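Local coordinates for iron binding protein FbpA (Mannheimia haemolytica, PDB 1Q35) that binds ferric iron through a cluster of tyrosines and, as a periplasmic solute-binding protein, probably delivers it to an iron uptake system, at residues Y129-V135 with I189-I194; R103-K109 with A215-P221; G223-K229 with F287-T291; K139-S145 with Y301-L305. All blocks are in the same frame, centred on the assembly; numbering follows the deposited sequence. Where two conformers were deposited one is given.

Contact 1. Residues Y129-V135 with I189-I194; sequences YKGKVCV and ICDYSI
Lys132 O accepts two backbone hydrogen bonds, from Asp191 N at 2.9 Å and Tyr192 N at 3.0 Å, where strand 133-134 joins strand 192-196, in parallel, in the mixed sheet of this periplasmic binding protein fold. Cys134 N then donates to Tyr192 O at 2.8 Å, and a weak bond from Ile194 N to Cys134 O at 3.5 Å closes the series. Val133 thus pairs with Tyr192 and Cys134 with Ser193, CA atoms 4.8 and 4.7 Å apart. Asp191 turns its carboxylate to Arg111 in a salt bridge. A disulfide adds a covalent tie: Cys134 SG and Cys190 SG are 2.0 Å apart, with chi3 at -88°, chi1 near -85° at Cys134 and 40° at Cys190. A type II turn, Tyr129 to Lys132, leads into the strand, with Gly131 at positive phi (78°). A water lies within hydrogen-bonding distance of Gly131 O (2.9 Å) and Ile189 O (3.2 Å). Val133 lies on the Tyr192 face of the sheet, and Val135 CG2 reaches Ile194 CB at 4.1 Å. Tyr129 and Tyr192, both m rotamers, form a T-shaped pair, centroids 5.0 Å apart and planes at 76°, which brings Tyr129 CE2 within 3.6 Å of Tyr192 CZ.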
loop_
_atom_site.group_PDB
_atom_site.type_symbol
_atom_site.label_atom_id
_atom_site.label_comp_id
_atom_site.label_asym_id
_atom_site.label_seq_id
_atom_site.Cartn_x
_atom_site.Cartn_y
_atom_site.Cartn_z
ATOM N N TYR A 129 5.956 16.982 -19.457
ATOM C CA TYR A 129 5.226 17.070 -18.193
ATOM C C TYR A 129 5.915 17.949 -17.160
ATOM O O TYR A 129 5.509 17.979 -16.006
ATOM C CB TYR A 129 4.958 15.668 -17.643
ATOM C CG TYR A 129 4.184 14.846 -18.636
ATOM C CD1 TYR A 129 4.796 13.836 -19.363
ATOM C CD2 TYR A 129 2.847 15.121 -18.898
ATOM C CE1 TYR A 129 4.091 13.097 -20.306
ATOM C CE2 TYR A 129 2.133 14.383 -19.841
ATOM C CZ TYR A 129 2.761 13.374 -20.534
ATOM O OH TYR A 129 2.057 12.645 -21.467
ATOM N N LYS A 130 6.917 18.716 -17.592
ATOM C CA LYS A 130 7.628 19.626 -16.701
ATOM C C LYS A 130 6.654 20.562 -15.983
ATOM O O LYS A 130 5.772 21.160 -16.601
ATOM C CB LYS A 130 8.665 20.448 -17.475
ATOM C CG LYS A 130 9.561 21.306 -16.590
ATOM C CD LYS A 130 10.638 22.024 -17.392
ATOM C CE LYS A 130 11.480 22.931 -16.507
ATOM N NZ LYS A 130 10.694 24.051 -15.929
ATOM N N GLY A 131 6.812 20.655 -14.670
ATOM C CA GLY A 131 6.024 21.541 -13.841
ATOM C C GLY A 131 4.627 21.050 -13.514
ATOM O O GLY A 131 3.866 21.764 -12.875
ATOM N N LYS A 132 4.293 19.819 -13.903
ATOM C CA LYS A 132 2.907 19.349 -13.829
ATOM C C LYS A 132 2.674 18.164 -12.887
ATOM O O LYS A 132 1.536 17.753 -12.727
ATOM C CB LYS A 132 2.394 18.985 -15.232
ATOM C CG LYS A 132 2.186 20.183 -16.160
ATOM C CD LYS A 132 1.612 19.753 -17.507
ATOM C CE LYS A 132 1.094 20.934 -18.331
ATOM N NZ LYS A 132 2.109 22.010 -18.528
ATOM N N VAL A 133 3.717 17.639 -12.250
ATOM C CA VAL A 133 3.593 16.393 -11.490
ATOM C C VAL A 133 3.779 16.622 -9.986
ATOM O O VAL A 133 4.663 17.360 -9.574
ATOM C CB VAL A 133 4.599 15.342 -11.994
ATOM C CG1 VAL A 133 4.366 13.993 -11.308
ATOM C CG2 VAL A 133 4.511 15.211 -13.519
ATOM N N CYS A 134 2.931 15.990 -9.179
ATOM C CA CYS A 134 3.058 16.001 -7.719
ATOM C C CYS A 134 3.223 14.570 -7.208
ATOM O O CYS A 134 2.465 13.679 -7.587
ATOM C CB CYS A 134 1.756 16.484 -7.054
ATOM S SG CYS A 134 1.395 18.237 -6.823
ATOM N N VAL A 135 4.206 14.356 -6.346
ATOM C CA VAL A 135 4.366 13.081 -5.660
ATOM C C VAL A 135 4.855 13.354 -4.242
ATOM O O VAL A 135 5.638 14.284 -4.007
ATOM C CB VAL A 135 5.281 12.112 -6.420
ATOM C CG1 VAL A 135 6.699 12.581 -6.392
ATOM C CG2 VAL A 135 5.155 10.695 -5.858
ATOM N N ILE A 189 -2.287 23.338 -8.605
ATOM C CA ILE A 189 -0.831 23.300 -8.443
ATOM C C ILE A 189 -0.190 22.257 -9.349
ATOM O O ILE A 189 0.910 22.447 -9.859
ATOM C CB ILE A 189 -0.472 23.006 -6.964
ATOM C CG1 ILE A 189 -0.906 24.166 -6.056
ATOM C CG2 ILE A 189 1.017 22.709 -6.809
ATOM C CD1 ILE A 189 -0.233 25.495 -6.353
ATOM N N CYS A 190 -0.870 21.141 -9.533
ATOM C CA CYS A 190 -0.361 20.128 -10.446
ATOM C C CYS A 190 -1.498 19.441 -11.172
ATOM O O CYS A 190 -2.673 19.612 -10.840
ATOM C CB CYS A 190 0.512 19.113 -9.714
ATOM S SG CYS A 190 -0.126 18.659 -8.105
ATOM N N ASP A 191 -1.115 18.672 -12.178
ATOM C CA ASP A 191 -2.043 18.040 -13.100
ATOM C C ASP A 191 -2.004 16.517 -13.064
ATOM O O ASP A 191 -2.926 15.883 -13.563
ATOM C CB ASP A 191 -1.721 18.488 -14.525
ATOM C CG ASP A 191 -1.981 19.963 -14.761
ATOM O OD1 ASP A 191 -2.510 20.648 -13.862
ATOM O OD2 ASP A 191 -1.684 20.503 -15.846
ATOM N N TYR A 192 -0.916 15.954 -12.536
ATOM C CA TYR A 192 -0.702 14.510 -12.423
ATOM C C TYR A 192 -0.164 14.231 -11.037
ATOM O O TYR A 192 0.703 14.959 -10.559
ATOM C CB TYR A 192 0.349 14.018 -13.428
ATOM C CG TYR A 192 0.037 14.328 -14.878
ATOM C CD1 TYR A 192 0.275 15.595 -15.406
ATOM C CD2 TYR A 192 -0.477 13.352 -15.731
ATOM C CE1 TYR A 192 -0.015 15.892 -16.730
ATOM C CE2 TYR A 192 -0.766 13.642 -17.060
ATOM C CZ TYR A 192 -0.539 14.916 -17.548
ATOM O OH TYR A 192 -0.837 15.205 -18.857
ATOM N N SER A 193 -0.671 13.195 -10.384
ATOM C CA SER A 193 -0.047 12.722 -9.156
ATOM C C SER A 193 -0.007 11.203 -9.126
ATOM O O SER A 193 -0.683 10.533 -9.904
ATOM C CB SER A 193 -0.770 13.256 -7.914
ATOM O OG SER A 193 -1.970 12.539 -7.665
ATOM N N ILE A 194 0.828 10.670 -8.245
ATOM C CA ILE A 194 0.871 9.239 -7.974
ATOM C C ILE A 194 0.281 9.030 -6.587
ATOM O O ILE A 194 0.597 9.768 -5.663
ATOM C CB ILE A 194 2.319 8.723 -8.042
ATOM C CG1 ILE A 194 2.888 8.904 -9.451
ATOM C CG2 ILE A 194 2.366 7.260 -7.629
ATOM C CD1 ILE A 194 4.370 8.585 -9.562
HETATM O O HOH W 1 1.033 22.276 -13.098
#

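Contact 2. Residues R103-K109 with A215-P221; sequences RVIYTSK and AAIINFP
Two antiparallel strands of the central sheet, 103-108 and 216-219, pair in the solute-binding protein fold, their axes 4.4 Å apart at closest and directions 151° apart. Ile105-Asn219 and Thr107-Ile217 are hydrogen-bonded pairs, Tyr106-Ile218 and Ser108-Ala216 non-hydrogen-bonded ones. Ile105 N to Asn219 O (3.1 Å), Thr107 N to Ile217 O (3.0 Å), Ile217 N to Thr107 O (2.8 Å) and Lys109 N to Ala215 O (2.9 Å) are sound; Asn219 N to Ile105 O (3.0 Å) is weak. The Asn219 side chain (m, chi2 -90°) also reaches across to the neighbouring strand, ND2 donating to Ile105 O at 2.9 Å and to Thr107 OG1 at 3.0 Å. Thr107 (p) also bonds Gly113 O through its hydroxyl. Tyr106 (m, chi2 110°) lies on the Ile218 face, where CE2 meets Ile218 CG1 (t, t) at 3.8 Å, while its hydroxyl bonds Asn196 O. Val104, also m, packs CG2 on Ile218 CG1 (3.9 Å) and CG1 on Phe220 CD2 (3.6 Å). The Arg103 CA-CB bond points away; its side chain salt-bridges Asp178 and lies near Tyr142, a ligand when iron is bound. On the face shared with Asn219, Ile105 (m, t) brings CD1 to 3.8 Å from Pro221 CG.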
loop_
_atom_site.group_PDB
_atom_site.type_symbol
_atom_site.label_atom_id
_atom_site.label_comp_id
_atom_site.label_asym_id
_atom_site.label_seq_id
_atom_site.Cartn_x
_atom_site.Cartn_y
_atom_site.Cartn_z
ATOM N N ARG A 103 -1.238 1.429 -7.091
ATOM C CA ARG A 103 -0.638 2.757 -7.062
ATOM C C ARG A 103 -0.892 3.378 -8.428
ATOM O O ARG A 103 -0.300 2.989 -9.432
ATOM C CB ARG A 103 0.845 2.710 -6.685
ATOM C CG ARG A 103 1.403 4.057 -6.267
ATOM C CD ARG A 103 2.497 3.961 -5.202
ATOM N NE ARG A 103 2.882 5.280 -4.695
ATOM C CZ ARG A 103 2.168 5.998 -3.827
ATOM N NH1 ARG A 103 2.586 7.198 -3.457
ATOM N NH2 ARG A 103 1.035 5.538 -3.331
ATOM N N VAL A 104 -1.844 4.302 -8.454
ATOM C CA VAL A 104 -2.410 4.837 -9.682
ATOM C C VAL A 104 -1.868 6.227 -10.004
ATOM O O VAL A 104 -1.098 6.799 -9.234
ATOM C CB VAL A 104 -3.954 4.870 -9.587
ATOM C CG1 VAL A 104 -4.493 3.466 -9.333
ATOM C CG2 VAL A 104 -4.438 5.825 -8.502
ATOM N N ILE A 105 -2.269 6.740 -11.163
ATOM C CA ILE A 105 -1.986 8.112 -11.554
ATOM C C ILE A 105 -3.299 8.879 -11.562
ATOM O O ILE A 105 -4.228 8.529 -12.289
ATOM C CB ILE A 105 -1.309 8.188 -12.936
ATOM C CG1 ILE A 105 0.015 7.421 -12.918
ATOM C CG2 ILE A 105 -1.088 9.653 -13.333
ATOM C CD1 ILE A 105 0.686 7.305 -14.260
ATOM N N TYR A 106 -3.384 9.897 -10.711
ATOM C CA TYR A 106 -4.517 10.817 -10.711
ATOM C C TYR A 106 -4.227 11.964 -11.661
ATOM O O TYR A 106 -3.101 12.446 -11.720
ATOM C CB TYR A 106 -4.766 11.345 -9.297
ATOM C CG TYR A 106 -5.198 10.260 -8.342
ATOM C CD1 TYR A 106 -4.363 9.803 -7.325
ATOM C CD2 TYR A 106 -6.439 9.668 -8.475
ATOM C CE1 TYR A 106 -4.773 8.792 -6.464
ATOM C CE2 TYR A 106 -6.851 8.651 -7.624
ATOM C CZ TYR A 106 -6.020 8.219 -6.623
ATOM O OH TYR A 106 -6.471 7.209 -5.803
ATOM N N THR A 107 -5.236 12.396 -12.413
ATOM C CA THR A 107 -5.071 13.534 -13.315
ATOM C C THR A 107 -6.141 14.581 -13.076
ATOM O O THR A 107 -7.227 14.287 -12.591
ATOM C CB THR A 107 -5.130 13.100 -14.783
ATOM O OG1 THR A 107 -6.336 12.358 -15.022
ATOM C CG2 THR A 107 -3.969 12.175 -15.149
ATOM N N SER A 108 -5.820 15.815 -13.439
ATOM C CA SER A 108 -6.786 16.900 -13.377
ATOM C C SER A 108 -7.927 16.610 -14.344
ATOM O O SER A 108 -7.695 16.386 -15.523
ATOM C CB SER A 108 -6.118 18.215 -13.762
ATOM O OG SER A 108 -7.079 19.239 -13.951
ATOM N N LYS A 109 -9.156 16.622 -13.847
ATOM C CA LYS A 109 -10.328 16.478 -14.701
ATOM C C LYS A 109 -10.333 17.534 -15.810
ATOM O O LYS A 109 -10.514 17.201 -16.978
ATOM C CB LYS A 109 -11.602 16.585 -13.857
ATOM C CG LYS A 109 -12.898 16.404 -14.632
ATOM C CD LYS A 109 -14.125 16.638 -13.754
ATOM C CE LYS A 109 -15.411 16.516 -14.559
ATOM N NZ LYS A 109 -16.594 17.048 -13.829
ATOM N N ALA A 215 -12.348 16.750 -8.571
ATOM C CA ALA A 215 -11.479 17.495 -9.478
ATOM C C ALA A 215 -10.457 16.618 -10.202
ATOM O O ALA A 215 -9.688 17.121 -11.007
ATOM C CB ALA A 215 -10.761 18.582 -8.718
ATOM N N ALA A 216 -10.449 15.316 -9.913
ATOM C CA ALA A 216 -9.435 14.412 -10.442
ATOM C C ALA A 216 -10.064 13.177 -11.067
ATOM O O ALA A 216 -11.214 12.835 -10.788
ATOM C CB ALA A 216 -8.457 14.009 -9.335
ATOM N N ILE A 217 -9.282 12.515 -11.912
ATOM C CA ILE A 217 -9.657 11.261 -12.542
ATOM C C ILE A 217 -8.657 10.199 -12.091
ATOM O O ILE A 217 -7.449 10.438 -12.079
ATOM C CB ILE A 217 -9.642 11.408 -14.075
ATOM C CG1 ILE A 217 -10.768 12.352 -14.522
ATOM C CG2 ILE A 217 -9.777 10.042 -14.755
ATOM C CD1 ILE A 217 -10.598 12.867 -15.929
ATOM N N ILE A 218 -9.172 9.032 -11.714
ATOM C CA ILE A 218 -8.321 7.887 -11.396
ATOM C C ILE A 218 -7.941 7.151 -12.687
ATOM O O ILE A 218 -8.798 6.857 -13.525
ATOM C CB ILE A 218 -9.002 6.943 -10.351
ATOM C CG1 ILE A 218 -8.049 5.820 -9.937
ATOM C CG2 ILE A 218 -10.317 6.350 -10.865
ATOM C CD1 ILE A 218 -8.423 5.140 -8.645
ATOM N N ASN A 219 -6.650 6.876 -12.854
ATOM C CA ASN A 219 -6.153 6.191 -14.046
ATOM C C ASN A 219 -5.273 5.023 -13.647
ATOM O O ASN A 219 -4.378 5.175 -12.823
ATOM C CB ASN A 219 -5.319 7.116 -14.938
ATOM C CG ASN A 219 -6.046 8.379 -15.338
ATOM O OD1 ASN A 219 -6.724 8.423 -16.369
ATOM N ND2 ASN A 219 -5.885 9.429 -14.540
ATOM N N PHE A 220 -5.507 3.872 -14.269
ATOM C CA PHE A 220 -4.709 2.673 -14.046
ATOM C C PHE A 220 -3.719 2.543 -15.197
ATOM O O PHE A 220 -4.121 2.272 -16.335
ATOM C CB PHE A 220 -5.619 1.442 -13.997
ATOM C CG PHE A 220 -6.662 1.514 -12.933
ATOM C CD1 PHE A 220 -7.997 1.694 -13.266
ATOM C CD2 PHE A 220 -6.317 1.400 -11.593
ATOM C CE1 PHE A 220 -8.966 1.762 -12.281
ATOM C CE2 PHE A 220 -7.285 1.465 -10.603
ATOM C CZ PHE A 220 -8.608 1.652 -10.945
ATOM N N PRO A 221 -2.431 2.765 -14.939
ATOM C CA PRO A 221 -1.432 2.663 -16.006
ATOM C C PRO A 221 -1.517 1.342 -16.768
ATOM O O PRO A 221 -1.753 0.285 -16.186
ATOM C CB PRO A 221 -0.115 2.810 -15.248
ATOM C CG PRO A 221 -0.480 3.685 -14.106
ATOM C CD PRO A 221 -1.814 3.169 -13.660
HETATM O O HOH W 2 -8.914 19.556 -12.098
#

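Contact 3. Residues G223-K229 with F287-T291; sequences GEHGTHK and FKSDT
Asp290, Lys288 and Thr227 have the largest buried areas where segment 223-229 meets the irregular segment 287-291. Gly223 to Gly226 form a type I turn, closed by Gly226 N to Gly223 O at 3.0 Å. Beyond it the backbones share a single bridge, Thr227 with Ser289, CA atoms 4.8 Å apart: Thr227 N donates to Lys288 O and Asp290 N to Thr227 O, both at 2.9 Å. Lys288 runs out t, t, p, t so that NZ curls back to Gly223 O, 2.9 Å away, tying the start of the turn to the same segment. Gly226, at phi 65°, comes so close that its CA lies 3.4 Å from Lys288 O; a CB there would clash with that oxygen. Asp290 (chi1 t) sets its CA 3.1 Å from His225 O, and its OD1 accepts from a water at 2.7 Å that also lies 2.7 Å from His228 ND1. The same OD1 bonds His153, whose ring stacks on His225. Thr227 (m) places CB 3.5 Å from Phe287 CD2 and bonds Pro221 O through its hydroxyl. The Phe287 edge meets Lys229 CD, with CE2 at 3.7 Å. Through two main-chain bonds, a lysine on a carbonyl and side-chain packing, this single beta bridge ties the lead-in to strand 228-236 of the central sheet to the loop between helices 279-283 and 294-298 at the protein surface.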
loop_
_atom_site.group_PDB
_atom_site.type_symbol
_atom_site.label_atom_id
_atom_site.label_comp_id
_atom_site.label_asym_id
_atom_site.label_seq_id
_atom_site.Cartn_x
_atom_site.Cartn_y
_atom_site.Cartn_z
ATOM N N GLY A 223 0.771 0.487 -19.582
ATOM C CA GLY A 223 1.957 0.171 -20.352
ATOM C C GLY A 223 2.305 -1.303 -20.255
ATOM O O GLY A 223 1.506 -2.128 -19.819
ATOM N N GLU A 224 3.534 -1.626 -20.632
ATOM C CA GLU A 224 3.997 -3.003 -20.758
ATOM C C GLU A 224 3.700 -3.862 -19.532
ATOM O O GLU A 224 3.280 -5.016 -19.644
ATOM C CB GLU A 224 5.506 -2.984 -21.020
ATOM C CG GLU A 224 6.137 -4.353 -21.203
ATOM C CD GLU A 224 7.627 -4.302 -21.498
ATOM O OE1 GLU A 224 8.222 -5.385 -21.693
ATOM O OE2 GLU A 224 8.209 -3.195 -21.531
ATOM N N HIS A 225 3.949 -3.298 -18.354
ATOM C CA HIS A 225 3.805 -4.033 -17.099
ATOM C C HIS A 225 2.609 -3.587 -16.273
ATOM O O HIS A 225 2.518 -3.908 -15.089
ATOM C CB HIS A 225 5.094 -3.930 -16.297
ATOM C CG HIS A 225 6.289 -4.404 -17.056
ATOM N ND1 HIS A 225 6.667 -5.729 -17.093
ATOM C CD2 HIS A 225 7.136 -3.749 -17.883
ATOM C CE1 HIS A 225 7.742 -5.853 -17.850
ATOM N NE2 HIS A 225 8.044 -4.670 -18.348
ATOM N N GLY A 226 1.684 -2.864 -16.893
ATOM C CA GLY A 226 0.407 -2.581 -16.273
ATOM C C GLY A 226 0.484 -1.716 -15.030
ATOM O O GLY A 226 1.352 -0.857 -14.888
ATOM N N THR A 227 -0.439 -1.962 -14.114
ATOM C CA THR A 227 -0.579 -1.185 -12.895
ATOM C C THR A 227 0.103 -1.899 -11.736
ATOM O O THR A 227 -0.098 -3.093 -11.522
ATOM C CB THR A 227 -2.071 -0.986 -12.592
ATOM O OG1 THR A 227 -2.647 -0.072 -13.538
ATOM C CG2 THR A 227 -2.292 -0.339 -11.235
ATOM N N HIS A 228 0.910 -1.152 -10.995
ATOM C CA HIS A 228 1.561 -1.634 -9.789
ATOM C C HIS A 228 0.547 -1.924 -8.694
ATOM O O HIS A 228 -0.278 -1.078 -8.351
ATOM C CB HIS A 228 2.566 -0.583 -9.305
ATOM C CG HIS A 228 3.205 -0.881 -7.983
ATOM N ND1 HIS A 228 4.221 -1.801 -7.825
ATOM C CD2 HIS A 228 2.986 -0.350 -6.756
ATOM C CE1 HIS A 228 4.596 -1.826 -6.557
ATOM N NE2 HIS A 228 3.866 -0.952 -5.886
ATOM N N LYS A 229 0.620 -3.143 -8.168
ATOM C CA LYS A 229 -0.153 -3.579 -7.016
ATOM C C LYS A 229 0.748 -3.828 -5.820
ATOM O O LYS A 229 1.872 -4.311 -5.950
ATOM C CB LYS A 229 -0.886 -4.883 -7.330
ATOM C CG LYS A 229 -1.837 -4.821 -8.494
ATOM C CD LYS A 229 -2.997 -3.904 -8.244
ATOM C CE LYS A 229 -3.901 -4.355 -7.108
ATOM N NZ LYS A 229 -4.426 -5.725 -7.318
ATOM N N PHE A 287 -8.500 -3.545 -14.486
ATOM C CA PHE A 287 -7.279 -3.124 -15.156
ATOM C C PHE A 287 -6.297 -4.283 -15.187
ATOM O O PHE A 287 -6.476 -5.279 -14.496
ATOM C CB PHE A 287 -6.667 -1.910 -14.445
ATOM C CG PHE A 287 -6.403 -2.138 -12.997
ATOM C CD1 PHE A 287 -7.369 -1.853 -12.046
ATOM C CD2 PHE A 287 -5.193 -2.648 -12.584
ATOM C CE1 PHE A 287 -7.119 -2.071 -10.707
ATOM C CE2 PHE A 287 -4.938 -2.866 -11.251
ATOM C CZ PHE A 287 -5.903 -2.582 -10.304
ATOM N N LYS A 288 -5.269 -4.148 -16.014
ATOM C CA LYS A 288 -4.212 -5.139 -16.107
ATOM C C LYS A 288 -3.186 -4.887 -15.006
ATOM O O LYS A 288 -2.488 -3.868 -15.015
ATOM C CB LYS A 288 -3.555 -5.048 -17.483
ATOM C CG LYS A 288 -2.462 -6.071 -17.755
ATOM C CD LYS A 288 -1.794 -5.835 -19.118
ATOM C CE LYS A 288 -0.861 -4.618 -19.135
ATOM N NZ LYS A 288 -0.283 -4.368 -20.495
ATOM N N SER A 289 -3.109 -5.796 -14.046
ATOM C CA SER A 289 -2.103 -5.718 -12.993
ATOM C C SER A 289 -0.739 -6.164 -13.505
ATOM O O SER A 289 -0.632 -7.020 -14.381
ATOM C CB SER A 289 -2.501 -6.587 -11.796
ATOM O OG SER A 289 -3.608 -6.049 -11.093
ATOM N N ASP A 290 0.308 -5.594 -12.927
ATOM C CA ASP A 290 1.656 -6.114 -13.096
ATOM C C ASP A 290 1.652 -7.563 -12.617
ATOM O O ASP A 290 1.107 -7.860 -11.561
ATOM C CB ASP A 290 2.625 -5.266 -12.263
ATOM C CG ASP A 290 4.068 -5.475 -12.632
ATOM O OD1 ASP A 290 4.893 -4.596 -12.262
ATOM O OD2 ASP A 290 4.472 -6.462 -13.269
ATOM N N THR A 291 2.251 -8.458 -13.397
ATOM C CA THR A 291 2.340 -9.871 -13.023
ATOM C C THR A 291 3.524 -10.172 -12.113
ATOM O O THR A 291 3.691 -11.315 -11.697
ATOM C CB THR A 291 2.431 -10.764 -14.280
ATOM O OG1 THR A 291 3.540 -10.362 -15.088
ATOM C CG2 THR A 291 1.200 -10.602 -15.165
HETATM O O HOH W 3 4.440 -3.682 -9.729
#

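Contact 4. Residues K139-S145 with Y301-L305; sequences KNSYNVS and YEAAL
The 301-305 part of helix 301-311 crosses the start of helix 141-168 at 106°, the segment axes 9.5 Å apart at closest. Tyr301 comes first: with chi1 t and chi2 92° its ring swings over the other helix, so that Val144 CG1 sits over one face, 3.5 Å from the ring centroid and 16° off the normal, a CH-pi contact. Ser141 CB, 3.3 Å from Tyr301 OH, and Ser145 OG, 3.5 Å from Tyr301 CD1, lie at the ring's edge; the Ser145 hydroxyl bonds Asp59. Ala304 brings CB to 3.7 Å from Val144 CG1 and 3.6 Å from Val144 O. Leu305 (t, p) closes the row, its CD1 4.0 Å from Val144 CG2, and a water joins its O (3.0 Å) to Lys139 NZ (2.7 Å). Val144 (t) is the central residue, touching all three. Asn140 is the N-cap. The CA-CB bond of Tyr142 points away, its side chain touching Tyr198 and Tyr199; the contact lies at the N-terminal end of a helix carrying a ferric iron ligand.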
loop_
_atom_site.group_PDB
_atom_site.type_symbol
_atom_site.label_atom_id
_atom_site.label_comp_id
_atom_site.label_asym_id
_atom_site.label_seq_id
_atom_site.Cartn_x
_atom_site.Cartn_y
_atom_site.Cartn_z
ATOM N N LYS A 139 11.102 8.784 -0.757
ATOM C CA LYS A 139 11.490 7.772 0.221
ATOM C C LYS A 139 10.313 7.099 0.912
ATOM O O LYS A 139 10.501 6.154 1.677
ATOM C CB LYS A 139 12.406 8.393 1.280
ATOM C CG LYS A 139 13.698 8.935 0.716
ATOM C CD LYS A 139 14.581 9.561 1.783
ATOM C CE LYS A 139 15.592 10.524 1.167
ATOM N NZ LYS A 139 16.221 9.994 -0.083
ATOM N N ASN A 140 9.096 7.574 0.663
ATOM C CA ASN A 140 7.932 6.886 1.182
ATOM C C ASN A 140 7.850 5.491 0.575
ATOM O O ASN A 140 8.048 5.323 -0.623
ATOM C CB ASN A 140 6.655 7.653 0.885
ATOM C CG ASN A 140 5.453 6.936 1.391
ATOM O OD1 ASN A 140 5.120 7.012 2.579
ATOM N ND2 ASN A 140 4.828 6.175 0.524
ATOM N N SER A 141 7.544 4.495 1.394
ATOM C CA SER A 141 7.643 3.104 0.944
ATOM C C SER A 141 6.661 2.727 -0.151
ATOM O O SER A 141 6.943 1.837 -0.933
ATOM C CB SER A 141 7.533 2.129 2.114
ATOM O OG SER A 141 6.250 2.158 2.689
ATOM N N TYR A 142 5.506 3.381 -0.238
ATOM C CA TYR A 142 4.635 3.144 -1.389
ATOM C C TYR A 142 5.350 3.503 -2.693
ATOM O O TYR A 142 5.219 2.800 -3.692
ATOM C CB TYR A 142 3.340 3.948 -1.307
ATOM C CG TYR A 142 2.412 3.644 -0.155
ATOM C CD1 TYR A 142 2.247 2.351 0.341
ATOM C CD2 TYR A 142 1.658 4.663 0.419
ATOM C CE1 TYR A 142 1.371 2.095 1.382
ATOM C CE2 TYR A 142 0.770 4.409 1.455
ATOM C CZ TYR A 142 0.638 3.120 1.932
ATOM O OH TYR A 142 -0.229 2.814 2.949
ATOM N N ASN A 143 6.080 4.613 -2.696
ATOM C CA ASN A 143 6.876 4.998 -3.853
ATOM C C ASN A 143 8.073 4.080 -4.065
ATOM O O ASN A 143 8.319 3.632 -5.171
ATOM C CB ASN A 143 7.358 6.447 -3.732
ATOM C CG ASN A 143 6.257 7.460 -3.964
ATOM O OD1 ASN A 143 5.249 7.180 -4.628
ATOM N ND2 ASN A 143 6.447 8.657 -3.416
ATOM N N VAL A 144 8.825 3.794 -3.010
ATOM C CA VAL A 144 10.028 2.988 -3.158
ATOM C C VAL A 144 9.666 1.597 -3.692
ATOM O O VAL A 144 10.371 1.072 -4.535
ATOM C CB VAL A 144 10.860 2.920 -1.852
ATOM C CG1 VAL A 144 12.109 2.070 -2.051
ATOM C CG2 VAL A 144 11.261 4.326 -1.394
ATOM N N SER A 145 8.566 1.006 -3.228
ATOM C CA SER A 145 8.172 -0.310 -3.736
ATOM C C SER A 145 7.738 -0.260 -5.205
ATOM O O SER A 145 7.992 -1.194 -5.953
ATOM C CB SER A 145 7.111 -0.953 -2.846
ATOM O OG SER A 145 7.712 -1.377 -1.633
ATOM N N TYR A 301 13.840 -3.424 -3.108
ATOM C CA TYR A 301 13.593 -2.238 -2.288
ATOM C C TYR A 301 14.874 -1.475 -1.934
ATOM O O TYR A 301 14.934 -0.258 -2.069
ATOM C CB TYR A 301 12.842 -2.615 -1.010
ATOM C CG TYR A 301 12.306 -1.416 -0.255
ATOM C CD1 TYR A 301 11.017 -0.940 -0.500
ATOM C CD2 TYR A 301 13.081 -0.753 0.690
ATOM C CE1 TYR A 301 10.507 0.150 0.182
ATOM C CE2 TYR A 301 12.580 0.361 1.374
ATOM C CZ TYR A 301 11.294 0.799 1.110
ATOM O OH TYR A 301 10.790 1.898 1.777
ATOM N N GLU A 302 15.897 -2.192 -1.482
ATOM C CA GLU A 302 17.161 -1.579 -1.086
ATOM C C GLU A 302 17.793 -0.813 -2.245
ATOM O O GLU A 302 18.243 0.322 -2.082
ATOM C CB GLU A 302 18.114 -2.662 -0.563
ATOM C CG GLU A 302 19.512 -2.201 -0.192
ATOM C CD GLU A 302 20.337 -3.321 0.413
ATOM O OE1 GLU A 302 20.757 -3.191 1.584
ATOM O OE2 GLU A 302 20.558 -4.337 -0.282
ATOM N N ALA A 303 17.814 -1.431 -3.419
ATOM C CA ALA A 303 18.371 -0.796 -4.605
ATOM C C ALA A 303 17.572 0.450 -4.994
ATOM O O ALA A 303 18.146 1.460 -5.393
ATOM C CB ALA A 303 18.413 -1.779 -5.761
ATOM N N ALA A 304 16.251 0.386 -4.864
ATOM C CA ALA A 304 15.383 1.514 -5.196
ATOM C C ALA A 304 15.619 2.680 -4.239
ATOM O O ALA A 304 15.687 3.826 -4.665
ATOM C CB ALA A 304 13.923 1.090 -5.163
ATOM N N LEU A 305 15.740 2.386 -2.953
ATOM C CA LEU A 305 15.982 3.437 -1.970
ATOM C C LEU A 305 17.315 4.127 -2.246
ATOM O O LEU A 305 17.432 5.342 -2.112
ATOM C CB LEU A 305 15.944 2.865 -0.553
ATOM C CG LEU A 305 15.995 3.891 0.581
ATOM C CD1 LEU A 305 14.773 4.796 0.551
ATOM C CD2 LEU A 305 16.108 3.189 1.917
HETATM O O HOH W 4 16.497 7.318 -0.003
#

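Contacts 1 and 2 are buried and belong to one sheet: strand 192-196 lies beside strand 96-108, with Ser193 N to Tyr106 O and Asp191 O to Ser108 N probably bonded across the seam. Contact 3 reaches that sheet through His228, whose O meets Arg103 N, but lies at the surface. Contact 4, partly buried, joins two helices. The chemistry follows: extended antiparallel bonding in contact 2, a short parallel pairing with a shared acceptor and a disulfide in contact 1, one bridge plus a lysine in contact 3, and apolar and CH-pi packing in contact 4. Arg103 of contact 2 meets Asn143 of contact 4 beside Tyr142, a ferric iron ligand when the metal is bound.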